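Local coordinates for protein D-alanyl transferase DltD (Enterococcus faecium TX0133A04, PDB 6PFX) that probably transfers D-alanine onto lipoteichoic acid at the membrane of this Gram-positive bacterium, using an SGNH-hydrolase-like domain, at residues 105-111 with 266-272; 74-80 with 116-120. One frame throughout, in Å; residues are numbered along the deposited sequence.

Both contacts belong to the loops and helix ends around the parallel sheet of an SGNH-hydrolase-like domain. Their centres lie about 14 Å apart, and they touch. E271 of contact 1 reaches the start of helix 79-89 in contact 2: OE1 lies 2.9 Å from Q78 NE2 and OE2 2.8 Å from S79 N, both probable hydrogen bonds. W106 packs alongside, with CZ2 3.3 Å from T77 O. Along the chain the segments alternate, so residues 105-120 run from one contact into the other. S46, H348 and D345 have the geometry of a Ser-His-Asp triad, consistent with the family. P75 touches this group, and Q105 lies near it without touching.

Contact 1: residues 105-111 with 266-272; sequences QWFVKNG and YRFSPEF
V108 O is gripped by two donors, S269 OG at 2.6 Å and G111 N at 2.9 Å. They come from opposite faces of the carbonyl plane. The G111 bond closes a type I turn, V108 to G111. S269 OG, anti to its own backbone N (chi1 -176°), also accepts from E271 N at 2.9 Å. One hydroxyl thus caps the turn into helix 271-284 and ties it to the loop after strand 97-101. F107 packs beside this cap. E271 CG sits 3.4 Å above the centre of its ring. The edge of F107 meets the face of F272 in an edge-to-face pair, planes at 53°. F314 of helix 308-323 meets the F107 ring as well. Further along, Q105 CA lies over one face of Y266, 4.0 Å from the ring centroid. A water joins the two side chains, 3.1 Å from Q105 NE2 and 2.7 Å from Y266 OH. The E271 side chain bends at chi2 (76°), and its carboxylate passes W106 to reach Q78 and S79, where OE2 also pairs with OG. Those bonds satisfy both oxygens of a buried carboxylate. The partners at the start of helix 79-89 would probably stabilise its negative charge.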
loop_
_atom_site.group_PDB
_atom_site.type_symbol
_atom_site.label_atom_id
_atom_site.label_comp_id
_atom_site.label_asym_id
_atom_site.label_seq_id
_atom_site.Cartn_x
_atom_site.Cartn_y
_atom_site.Cartn_z
ATOM N N GLN A 105 8.996 5.680 2.846
ATOM C CA GLN A 105 10.216 5.133 2.265
ATOM C C GLN A 105 10.052 4.752 0.803
ATOM O O GLN A 105 11.049 4.540 0.107
ATOM C CB GLN A 105 10.662 3.888 3.032
ATOM C CG GLN A 105 10.919 4.130 4.495
ATOM C CD GLN A 105 9.637 4.270 5.304
ATOM O OE1 GLN A 105 8.587 3.724 4.936
ATOM N NE2 GLN A 105 9.707 5.033 6.391
ATOM N N TRP A 106 8.821 4.657 0.316
ATOM C CA TRP A 106 8.654 4.412 -1.101
ATOM C C TRP A 106 9.174 5.569 -1.939
ATOM O O TRP A 106 9.539 5.377 -3.103
ATOM C CB TRP A 106 7.179 4.287 -1.434
ATOM C CG TRP A 106 6.469 3.095 -0.918
ATOM C CD1 TRP A 106 7.006 1.977 -0.347
ATOM C CD2 TRP A 106 5.055 2.907 -0.933
ATOM N NE1 TRP A 106 5.995 1.089 -0.023
ATOM C CE2 TRP A 106 4.789 1.648 -0.367
ATOM C CE3 TRP A 106 3.984 3.687 -1.376
ATOM C CZ2 TRP A 106 3.486 1.151 -0.237
ATOM C CZ3 TRP A 106 2.698 3.199 -1.241
ATOM C CH2 TRP A 106 2.459 1.948 -0.674
ATOM N N PHE A 107 9.160 6.775 -1.381
ATOM C CA PHE A 107 9.323 8.008 -2.142
ATOM C C PHE A 107 10.776 8.433 -2.239
ATOM O O PHE A 107 11.142 9.575 -1.988
ATOM C CB PHE A 107 8.440 9.077 -1.517
ATOM C CG PHE A 107 6.953 8.768 -1.639
ATOM C CD1 PHE A 107 6.315 7.857 -0.789
ATOM C CD2 PHE A 107 6.207 9.367 -2.640
ATOM C CE1 PHE A 107 4.946 7.570 -0.945
ATOM C CE2 PHE A 107 4.867 9.100 -2.790
ATOM C CZ PHE A 107 4.226 8.202 -1.933
ATOM N N VAL A 108 11.606 7.492 -2.669
ATOM C CA VAL A 108 13.026 7.764 -2.854
ATOM C C VAL A 108 13.280 8.394 -4.224
ATOM O O VAL A 108 12.469 8.310 -5.149
ATOM C CB VAL A 108 13.891 6.504 -2.630
ATOM C CG1 VAL A 108 13.879 6.103 -1.156
ATOM C CG2 VAL A 108 13.440 5.363 -3.534
ATOM N N LYS A 109 14.461 9.008 -4.356
ATOM C CA LYS A 109 14.767 9.859 -5.504
ATOM C C LYS A 109 14.520 9.160 -6.833
ATOM O O LYS A 109 14.008 9.773 -7.779
ATOM C CB LYS A 109 16.230 10.326 -5.408
ATOM C CG LYS A 109 16.690 11.219 -6.560
ATOM C CD LYS A 109 18.114 11.757 -6.341
ATOM C CE LYS A 109 18.510 12.775 -7.409
ATOM N NZ LYS A 109 19.854 13.383 -7.136
ATOM N N ASN A 110 14.889 7.888 -6.939
ATOM C CA ASN A 110 14.762 7.163 -8.194
ATOM C C ASN A 110 13.501 6.313 -8.263
ATOM O O ASN A 110 13.286 5.629 -9.268
ATOM C CB ASN A 110 15.990 6.275 -8.429
ATOM C CG ASN A 110 17.262 7.077 -8.633
ATOM O OD1 ASN A 110 17.232 8.205 -9.121
ATOM N ND2 ASN A 110 18.390 6.492 -8.258
ATOM N N GLY A 111 12.674 6.334 -7.227
ATOM C CA GLY A 111 11.442 5.568 -7.216
ATOM C C GLY A 111 11.653 4.087 -6.949
ATOM O O GLY A 111 12.741 3.630 -6.567
ATOM N N TYR A 266 12.806 11.952 1.252
ATOM C CA TYR A 266 11.650 11.316 0.630
ATOM C C TYR A 266 10.689 12.331 0.014
ATOM O O TYR A 266 9.519 12.007 -0.237
ATOM C CB TYR A 266 10.904 10.474 1.670
ATOM C CG TYR A 266 11.693 9.386 2.372
ATOM C CD1 TYR A 266 12.663 8.652 1.704
ATOM C CD2 TYR A 266 11.418 9.055 3.699
ATOM C CE1 TYR A 266 13.369 7.644 2.346
ATOM C CE2 TYR A 266 12.118 8.052 4.344
ATOM C CZ TYR A 266 13.073 7.334 3.665
ATOM O OH TYR A 266 13.757 6.339 4.345
ATOM N N ARG A 267 11.155 13.549 -0.239
ATOM C CA ARG A 267 10.255 14.584 -0.717
ATOM C C ARG A 267 10.220 14.667 -2.233
ATOM O O ARG A 267 9.336 15.344 -2.764
ATOM C CB ARG A 267 10.617 15.949 -0.126
ATOM C CG ARG A 267 10.432 16.023 1.390
ATOM C CD ARG A 267 10.990 17.299 2.013
ATOM N NE ARG A 267 12.367 17.482 1.582
ATOM C CZ ARG A 267 12.940 18.661 1.377
ATOM N NH1 ARG A 267 12.271 19.786 1.562
ATOM N NH2 ARG A 267 14.179 18.716 0.933
ATOM N N PHE A 268 11.124 13.974 -2.932
ATOM C CA PHE A 268 11.271 14.093 -4.387
ATOM C C PHE A 268 11.323 12.696 -4.983
ATOM O O PHE A 268 12.231 11.929 -4.659
ATOM C CB PHE A 268 12.572 14.845 -4.740
ATOM C CG PHE A 268 12.730 16.117 -3.991
ATOM C CD1 PHE A 268 11.815 17.130 -4.131
ATOM C CD2 PHE A 268 13.769 16.284 -3.100
ATOM C CE1 PHE A 268 11.943 18.294 -3.399
ATOM C CE2 PHE A 268 13.903 17.442 -2.385
ATOM C CZ PHE A 268 12.990 18.443 -2.519
ATOM N N SER A 269 10.360 12.351 -5.850
ATOM C CA SER A 269 10.354 10.968 -6.315
ATOM C C SER A 269 9.392 10.754 -7.467
ATOM O O SER A 269 8.332 11.387 -7.489
ATOM C CB SER A 269 9.862 10.066 -5.169
ATOM O OG SER A 269 9.918 8.690 -5.491
ATOM N N PRO A 270 9.701 9.849 -8.408
ATOM C CA PRO A 270 8.662 9.361 -9.330
ATOM C C PRO A 270 7.495 8.740 -8.605
ATOM O O PRO A 270 6.405 8.675 -9.171
ATOM C CB PRO A 270 9.389 8.301 -10.173
ATOM C CG PRO A 270 10.850 8.646 -10.038
ATOM C CD PRO A 270 11.009 9.217 -8.662
ATOM N N GLU A 271 7.684 8.287 -7.362
ATOM C CA GLU A 271 6.602 7.642 -6.630
ATOM C C GLU A 271 5.393 8.556 -6.442
ATOM O O GLU A 271 4.269 8.061 -6.297
ATOM C CB GLU A 271 7.103 7.155 -5.268
ATOM C CG GLU A 271 6.049 6.363 -4.475
ATOM C CD GLU A 271 5.804 4.928 -4.944
ATOM O OE1 GLU A 271 6.629 4.354 -5.684
ATOM O OE2 GLU A 271 4.765 4.352 -4.533
ATOM N N PHE A 272 5.598 9.877 -6.397
ATOM C CA PHE A 272 4.458 10.780 -6.278
ATOM C C PHE A 272 3.545 10.641 -7.483
ATOM O O PHE A 272 2.322 10.735 -7.363
ATOM C CB PHE A 272 4.924 12.230 -6.131
ATOM C CG PHE A 272 5.501 12.535 -4.781
ATOM C CD1 PHE A 272 4.679 12.756 -3.691
ATOM C CD2 PHE A 272 6.866 12.567 -4.599
ATOM C CE1 PHE A 272 5.203 13.007 -2.451
ATOM C CE2 PHE A 272 7.393 12.823 -3.359
ATOM C CZ PHE A 272 6.558 13.043 -2.286
HETATM O O HOH W 1 12.815 5.259 6.621
#

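Contact 2: residues 74-80 with 116-120; sequences APGTQSL and YFNTY
Y120 OH donates to P75 O, 2.8 Å away, in the hydrogen bond that joins the two segments. The hydroxyl stands above the carbonyl plane, 43° out of it. P75 O nevertheless lies at the edge of the tyrosine ring, near the ring plane. Within residues 74-80, T77 N bonds to A74 O and closes a type II turn. A74 N donates to T77 OG1 at 2.9 Å and nearly straight, with an angle of 167° at the hydrogen. T77 OG1 has a further partner in G44 O.

The CH-pi contacts use both tyrosines. T77 CG2 lies over the centre of the Y120 ring, 3.4 Å from its centroid. The T77 chi1 of 59° sends OG1 to A74 N and puts CG2 anti to the carbonyl carbon, over the ring. T119 CG2 lies over the opposite face, toward the rim. G76 CA sits over the Y116 ring, 3.8 Å from the centroid, so that bare backbone lies against the tyrosine.

In this SGNH-hydrolase-like fold, the turn follows strand 68-71 and leads into helix 79-89. Q78 is the N-cap residue. The other segment is the end of helix 114-120. P75 also touches S46, the serine of the probable triad.

Apolar packing lies at both ends. L80 CD2 meets the edge of F117 near its plane, 3.7 Å from CE1. A74 CB lies 3.8 Å from Y120 CZ and closer still, 3.0 Å, to Y120 OH, and L24 of helix 21-24 touches both residues.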
loop_
_atom_site.group_PDB
_atom_site.type_symbol
_atom_site.label_atom_id
_atom_site.label_comp_id
_atom_site.label_asym_id
_atom_site.label_seq_id
_atom_site.Cartn_x
_atom_site.Cartn_y
_atom_site.Cartn_z
ATOM N N ALA A 74 2.561 -6.254 0.143
ATOM C CA ALA A 74 3.575 -7.265 0.425
ATOM C C ALA A 74 4.936 -6.582 0.374
ATOM O O ALA A 74 5.034 -5.405 0.010
ATOM C CB ALA A 74 3.500 -8.427 -0.579
ATOM N N PRO A 75 6.010 -7.269 0.761
ATOM C CA PRO A 75 7.315 -6.587 0.775
ATOM C C PRO A 75 7.688 -6.094 -0.614
ATOM O O PRO A 75 7.793 -6.872 -1.564
ATOM C CB PRO A 75 8.279 -7.663 1.290
ATOM C CG PRO A 75 7.426 -8.552 2.105
ATOM C CD PRO A 75 6.096 -8.611 1.370
ATOM N N GLY A 76 7.848 -4.784 -0.734
ATOM C CA GLY A 76 8.233 -4.177 -1.985
ATOM C C GLY A 76 7.099 -3.756 -2.896
ATOM O O GLY A 76 7.374 -3.250 -3.990
ATOM N N THR A 77 5.838 -3.940 -2.497
ATOM C CA THR A 77 4.731 -3.408 -3.285
ATOM C C THR A 77 4.617 -1.908 -3.017
ATOM O O THR A 77 4.450 -1.495 -1.864
ATOM C CB THR A 77 3.398 -4.096 -2.987
ATOM O OG1 THR A 77 3.052 -3.956 -1.606
ATOM C CG2 THR A 77 3.466 -5.568 -3.352
ATOM N N GLN A 78 4.750 -1.096 -4.071
ATOM C CA GLN A 78 4.578 0.355 -3.992
ATOM C C GLN A 78 3.426 0.770 -4.908
ATOM O O GLN A 78 2.577 -0.061 -5.249
ATOM C CB GLN A 78 5.894 1.074 -4.320
ATOM C CG GLN A 78 7.072 0.545 -3.495
ATOM C CD GLN A 78 8.353 1.408 -3.483
ATOM O OE1 GLN A 78 9.331 1.030 -2.828
ATOM N NE2 GLN A 78 8.360 2.545 -4.185
ATOM N N SER A 79 3.360 2.043 -5.308
ATOM C CA SER A 79 2.114 2.536 -5.898
ATOM C C SER A 79 1.829 1.912 -7.261
ATOM O O SER A 79 0.673 1.603 -7.571
ATOM C CB SER A 79 2.112 4.063 -6.004
ATOM O OG SER A 79 2.082 4.644 -4.713
ATOM N N LEU A 80 2.858 1.738 -8.097
ATOM C CA LEU A 80 2.647 1.193 -9.435
ATOM C C LEU A 80 2.071 -0.217 -9.355
ATOM O O LEU A 80 1.075 -0.536 -10.016
ATOM C CB LEU A 80 3.967 1.210 -10.202
ATOM C CG LEU A 80 3.903 1.031 -11.711
ATOM C CD1 LEU A 80 5.204 1.530 -12.305
ATOM C CD2 LEU A 80 3.706 -0.407 -12.056
ATOM N N TYR A 116 12.002 -4.622 -7.080
ATOM C CA TYR A 116 10.650 -4.690 -6.530
ATOM C C TYR A 116 9.620 -4.734 -7.650
ATOM O O TYR A 116 8.678 -5.535 -7.614
ATOM C CB TYR A 116 10.393 -3.486 -5.618
ATOM C CG TYR A 116 11.151 -3.517 -4.297
ATOM C CD1 TYR A 116 11.568 -4.715 -3.734
ATOM C CD2 TYR A 116 11.440 -2.344 -3.612
ATOM C CE1 TYR A 116 12.256 -4.741 -2.522
ATOM C CE2 TYR A 116 12.135 -2.362 -2.409
ATOM C CZ TYR A 116 12.535 -3.562 -1.872
ATOM O OH TYR A 116 13.216 -3.578 -0.678
ATOM N N PHE A 117 9.786 -3.872 -8.658
ATOM C CA PHE A 117 8.869 -3.888 -9.789
ATOM C C PHE A 117 8.810 -5.281 -10.404
ATOM O O PHE A 117 7.725 -5.805 -10.691
ATOM C CB PHE A 117 9.293 -2.868 -10.845
ATOM C CG PHE A 117 8.484 -2.967 -12.100
ATOM C CD1 PHE A 117 7.260 -2.337 -12.199
ATOM C CD2 PHE A 117 8.921 -3.740 -13.153
ATOM C CE1 PHE A 117 6.497 -2.460 -13.336
ATOM C CE2 PHE A 117 8.162 -3.860 -14.299
ATOM C CZ PHE A 117 6.949 -3.223 -14.386
ATOM N N ASN A 118 9.980 -5.898 -10.607
ATOM C CA ASN A 118 10.046 -7.191 -11.282
ATOM C C ASN A 118 9.328 -8.279 -10.492
ATOM O O ASN A 118 8.716 -9.177 -11.081
ATOM C CB ASN A 118 11.505 -7.593 -11.516
ATOM C CG ASN A 118 12.196 -6.725 -12.550
ATOM O OD1 ASN A 118 11.551 -6.008 -13.314
ATOM N ND2 ASN A 118 13.522 -6.792 -12.580
ATOM N N THR A 119 9.398 -8.228 -9.158
ATOM C CA THR A 119 8.766 -9.270 -8.354
ATOM C C THR A 119 7.260 -9.320 -8.577
ATOM O O THR A 119 6.666 -10.404 -8.621
ATOM C CB THR A 119 9.061 -9.047 -6.871
ATOM O OG1 THR A 119 10.467 -9.159 -6.651
ATOM C CG2 THR A 119 8.326 -10.071 -6.015
ATOM N N TYR A 120 6.620 -8.162 -8.707
ATOM C CA TYR A 120 5.171 -8.099 -8.802
ATOM C C TYR A 120 4.665 -7.819 -10.202
ATOM O O TYR A 120 3.447 -7.856 -10.416
ATOM C CB TYR A 120 4.631 -7.063 -7.815
ATOM C CG TYR A 120 4.953 -7.446 -6.401
ATOM C CD1 TYR A 120 4.125 -8.315 -5.703
ATOM C CD2 TYR A 120 6.097 -6.971 -5.773
ATOM C CE1 TYR A 120 4.409 -8.688 -4.406
ATOM C CE2 TYR A 120 6.397 -7.344 -4.468
ATOM C CZ TYR A 120 5.543 -8.205 -3.796
ATOM O OH TYR A 120 5.806 -8.591 -2.503
#